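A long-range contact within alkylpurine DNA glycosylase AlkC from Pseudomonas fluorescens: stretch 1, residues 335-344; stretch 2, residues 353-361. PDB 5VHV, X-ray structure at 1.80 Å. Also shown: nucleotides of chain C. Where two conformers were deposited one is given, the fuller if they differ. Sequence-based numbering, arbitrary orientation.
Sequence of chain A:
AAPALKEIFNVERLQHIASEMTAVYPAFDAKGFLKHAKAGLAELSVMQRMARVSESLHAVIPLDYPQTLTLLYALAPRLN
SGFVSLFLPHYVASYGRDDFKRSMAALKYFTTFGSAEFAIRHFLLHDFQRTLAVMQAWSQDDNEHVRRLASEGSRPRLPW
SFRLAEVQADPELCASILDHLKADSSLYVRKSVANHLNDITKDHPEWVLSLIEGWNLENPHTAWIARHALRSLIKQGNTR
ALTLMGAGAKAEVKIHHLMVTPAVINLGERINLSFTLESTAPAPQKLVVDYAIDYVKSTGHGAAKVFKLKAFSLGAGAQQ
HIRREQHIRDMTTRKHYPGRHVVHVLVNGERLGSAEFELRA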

# COMPACT_ATOMS: atom_id res chain seq x y z
N LYS A 335 -7.83 18.69 -5.73
CA LYS A 335 -8.47 19.86 -6.33
C LYS A 335 -7.42 20.94 -6.56
O LYS A 335 -6.47 21.08 -5.78
CB LYS A 335 -9.58 20.39 -5.42
CG LYS A 335 -10.34 21.58 -5.98
CD LYS A 335 -11.62 21.86 -5.17
CE LYS A 335 -12.17 23.25 -5.39
NZ LYS A 335 -12.71 23.47 -6.76
N HIS A 336 -7.60 21.70 -7.63
CA HIS A 336 -6.64 22.73 -8.02
C HIS A 336 -7.25 24.12 -7.85
O HIS A 336 -8.48 24.30 -7.87
CB HIS A 336 -6.16 22.55 -9.46
CG HIS A 336 -5.51 21.22 -9.70
ND1 HIS A 336 -6.24 20.05 -9.82
CD2 HIS A 336 -4.21 20.85 -9.77
CE1 HIS A 336 -5.42 19.03 -9.98
NE2 HIS A 336 -4.18 19.49 -9.96
N TYR A 337 -6.36 25.09 -7.70
CA TYR A 337 -6.72 26.47 -7.44
C TYR A 337 -5.87 27.36 -8.32
O TYR A 337 -4.70 27.04 -8.58
CB TYR A 337 -6.50 26.78 -5.97
CG TYR A 337 -7.35 25.89 -5.09
CD1 TYR A 337 -6.92 24.62 -4.74
CD2 TYR A 337 -8.60 26.30 -4.65
CE1 TYR A 337 -7.70 23.79 -3.94
CE2 TYR A 337 -9.39 25.49 -3.87
CZ TYR A 337 -8.93 24.22 -3.51
OH TYR A 337 -9.72 23.41 -2.73
N PRO A 338 -6.42 28.47 -8.80
CA PRO A 338 -5.71 29.27 -9.80
C PRO A 338 -4.50 30.00 -9.22
O PRO A 338 -4.47 30.35 -8.04
CB PRO A 338 -6.77 30.28 -10.27
CG PRO A 338 -7.71 30.38 -9.11
CD PRO A 338 -7.76 29.01 -8.52
N GLY A 339 -3.51 30.21 -10.07
CA GLY A 339 -2.35 31.02 -9.74
C GLY A 339 -1.06 30.39 -10.22
O GLY A 339 -1.05 29.42 -11.00
N ARG A 340 0.03 30.94 -9.72
CA ARG A 340 1.37 30.55 -10.11
C ARG A 340 1.75 29.23 -9.46
O ARG A 340 1.74 29.11 -8.23
CB ARG A 340 2.36 31.66 -9.72
CG ARG A 340 3.85 31.30 -9.90
CD ARG A 340 4.75 32.43 -9.34
NE ARG A 340 4.48 33.67 -10.05
CZ ARG A 340 4.41 34.87 -9.50
NH1 ARG A 340 4.60 35.05 -8.19
NH2 ARG A 340 4.13 35.91 -10.27
N HIS A 341 2.09 28.25 -10.29
CA HIS A 341 2.54 26.94 -9.86
C HIS A 341 4.02 26.81 -10.21
O HIS A 341 4.38 26.89 -11.39
CB HIS A 341 1.73 25.83 -10.52
CG HIS A 341 0.37 25.65 -9.94
ND1 HIS A 341 -0.61 26.62 -10.02
CD2 HIS A 341 -0.19 24.61 -9.27
CE1 HIS A 341 -1.71 26.19 -9.42
NE2 HIS A 341 -1.48 24.97 -8.95
N VAL A 342 4.86 26.61 -9.21
CA VAL A 342 6.30 26.50 -9.42
C VAL A 342 6.68 25.02 -9.49
O VAL A 342 6.21 24.21 -8.69
CB VAL A 342 7.07 27.23 -8.30
CG1 VAL A 342 8.59 27.11 -8.55
CG2 VAL A 342 6.65 28.70 -8.24
N VAL A 343 7.55 24.70 -10.45
CA VAL A 343 8.01 23.33 -10.73
C VAL A 343 9.52 23.31 -10.50
O VAL A 343 10.24 24.12 -11.09
CB VAL A 343 7.68 22.90 -12.16
CG1 VAL A 343 8.12 21.46 -12.42
CG2 VAL A 343 6.20 23.05 -12.42
N HIS A 344 9.98 22.42 -9.61
CA HIS A 344 11.40 22.30 -9.29
C HIS A 344 11.97 20.99 -9.84
O HIS A 344 11.34 19.94 -9.73
CB HIS A 344 11.65 22.32 -7.78
CG HIS A 344 11.00 23.47 -7.06
ND1 HIS A 344 11.62 24.69 -6.91
CD2 HIS A 344 9.81 23.57 -6.44
CE1 HIS A 344 10.83 25.50 -6.24
NE2 HIS A 344 9.72 24.85 -5.95
P DT C 3 -7.71 21.95 -0.44
OP1 DT C 3 -6.89 23.18 -0.50
OP2 DT C 3 -8.44 21.41 -1.59
O5' DT C 3 -6.87 20.72 0.12
C5' DT C 3 -6.01 20.93 1.19
C4' DT C 3 -5.39 19.64 1.67
O4' DT C 3 -6.40 18.77 2.20
C3' DT C 3 -4.71 18.81 0.58
O3' DT C 3 -3.32 19.07 0.59
C2' DT C 3 -5.05 17.35 0.95
C1' DT C 3 -5.85 17.49 2.24
N1 DT C 3 -6.97 16.52 2.43
C2 DT C 3 -6.88 15.58 3.43
O2 DT C 3 -5.89 15.43 4.12
N3 DT C 3 -7.98 14.78 3.57
C4 DT C 3 -9.15 14.84 2.84
O4 DT C 3 -10.08 14.07 3.04
C5 DT C 3 -9.19 15.87 1.82
C7 DT C 3 -10.40 16.03 0.96
C6 DT C 3 -8.12 16.66 1.67
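Stretch 2, residues 353-361: GSAEFELRA

Stretch 2 lies beside stretch 1 as an antiparallel beta strand, held by a regular ladder of backbone hydrogen bonds and by side-chain packing on the face that carries His 341, Phe 357 and Leu 359. The backbone of stretch 2 is extended as a strand along most of its length. It runs against the strand of stretch 1. The angle between the two N-to-C directions is 153°, so the strands are antiparallel with a moderate twist, and their axes approach to 4.6 Å. Together the stretches bury 712 Å².

The register pairs Gly 339 with Leu 359, His 341 with Phe 357 and Val 343 with Ala 355 as hydrogen-bonded pairs. Each makes two bonds. Gly 339 N donates to Leu 359 O at 2.9 Å, and Leu 359 N returns a bond to Gly 339 O at 3.0 Å. His 341 N to Phe 357 O is 2.8 Å, and Phe 357 N to His 341 O is 2.9 Å. Val 343 N to Ala 355 O is 2.8 Å, and Ala 355 N to Val 343 O is 2.9 Å. Between and beyond them lie the non-hydrogen-bonded pairs. Arg 340 CA and Glu 358 CA are 4.6 Å apart, Val 342 CA and Glu 356 CA 4.5 Å, His 344 CA and Ser 354 CA 4.4 Å. CA-H...O contacts supplement the ladder; the shortest runs from Ser 354 CA to Val 343 O at 3.1 Å.

Phe 357 has chi1 in the p well, and the end of its side chain comes nearer to stretch 1. His 341 CB sits over one face of the Phe 357 ring, 3.6 Å from the ring centroid, in a CH-pi contact. The His 341 and Phe 357 rings are near parallel, at 21°, but slid apart with centroids 5.0 Å apart, so they barely overlap. Val 343 CG2 meets the edge of the Phe 357 ring, 3.9 Å from Phe 357 CE1. Leu 359 also reaches His 336: Leu 359 CD2 lies 3.6 Å from His 336 CB. Leu 359 CB is 3.9 Å from His 341 CE1. The His 341 side chain is also tied within its own stretch, His 341 ND1 donating to Gly 339 O at 3.0 Å.

The face with Arg 340, Glu 356 and Ser 354 is more open. Glu 358 OE2 approaches Gly 339 CA at 3.3 Å. At the far end of the ladder, a water oxygen lies 2.7 Å from His 344 ND1 and donates a weak hydrogen bond to Gly 353 O at 3.3 Å.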

# COMPACT_ATOMS: atom_id res chain seq x y z
N GLY A 353 16.94 23.67 -10.62
CA GLY A 353 16.32 24.78 -11.33
C GLY A 353 14.83 24.73 -11.12
O GLY A 353 14.29 23.77 -10.57
N SER A 354 14.17 25.80 -11.57
CA SER A 354 12.72 25.87 -11.45
C SER A 354 12.13 26.59 -12.65
O SER A 354 12.80 27.36 -13.34
CB SER A 354 12.31 26.59 -10.16
OG SER A 354 12.92 27.86 -10.10
N ALA A 355 10.84 26.34 -12.87
CA ALA A 355 10.06 27.02 -13.90
C ALA A 355 8.64 27.15 -13.38
O ALA A 355 8.32 26.66 -12.30
CB ALA A 355 10.11 26.27 -15.24
N GLU A 356 7.80 27.85 -14.12
CA GLU A 356 6.48 28.19 -13.61
C GLU A 356 5.44 27.93 -14.69
O GLU A 356 5.71 28.06 -15.88
CB GLU A 356 6.37 29.67 -13.20
CG GLU A 356 7.40 30.14 -12.19
CD GLU A 356 8.75 30.41 -12.81
OE1 GLU A 356 8.81 31.14 -13.83
OE2 GLU A 356 9.75 29.87 -12.29
N PHE A 357 4.23 27.61 -14.24
CA PHE A 357 3.06 27.74 -15.10
C PHE A 357 1.94 28.38 -14.29
O PHE A 357 1.85 28.21 -13.08
CB PHE A 357 2.61 26.40 -15.69
CG PHE A 357 2.07 25.40 -14.69
CD1 PHE A 357 2.91 24.52 -14.03
CD2 PHE A 357 0.70 25.30 -14.46
CE1 PHE A 357 2.41 23.59 -13.14
CE2 PHE A 357 0.20 24.38 -13.59
CZ PHE A 357 1.05 23.51 -12.93
N GLU A 358 1.09 29.12 -15.00
CA GLU A 358 -0.07 29.76 -14.40
C GLU A 358 -1.31 28.94 -14.71
O GLU A 358 -1.57 28.61 -15.87
CB GLU A 358 -0.25 31.17 -14.95
CG GLU A 358 -1.38 31.95 -14.30
CD GLU A 358 -0.99 32.62 -12.98
OE1 GLU A 358 0.23 32.69 -12.64
OE2 GLU A 358 -1.91 33.08 -12.29
N LEU A 359 -2.08 28.62 -13.68
CA LEU A 359 -3.37 27.96 -13.83
C LEU A 359 -4.45 29.04 -13.76
O LEU A 359 -4.51 29.80 -12.78
CB LEU A 359 -3.58 26.89 -12.75
CG LEU A 359 -4.91 26.16 -12.74
CD1 LEU A 359 -5.14 25.47 -14.08
CD2 LEU A 359 -4.93 25.12 -11.61
N ARG A 360 -5.26 29.14 -14.81
CA ARG A 360 -6.20 30.25 -14.93
C ARG A 360 -7.40 30.03 -14.02
O ARG A 360 -7.78 28.89 -13.73
CB ARG A 360 -6.69 30.41 -16.38
CG ARG A 360 -5.77 31.18 -17.30
CD ARG A 360 -6.53 31.65 -18.54
NE ARG A 360 -5.64 31.99 -19.65
CZ ARG A 360 -5.17 31.11 -20.53
NH1 ARG A 360 -5.50 29.83 -20.47
NH2 ARG A 360 -4.37 31.52 -21.50
N ALA A 361 -8.02 31.14 -13.59
CA ALA A 361 -9.25 31.06 -12.81
C ALA A 361 -10.43 30.64 -13.68
O ALA A 361 -10.48 30.96 -14.87
CB ALA A 361 -9.54 32.38 -12.14
O HOH W 1 14.26 24.60 -7.37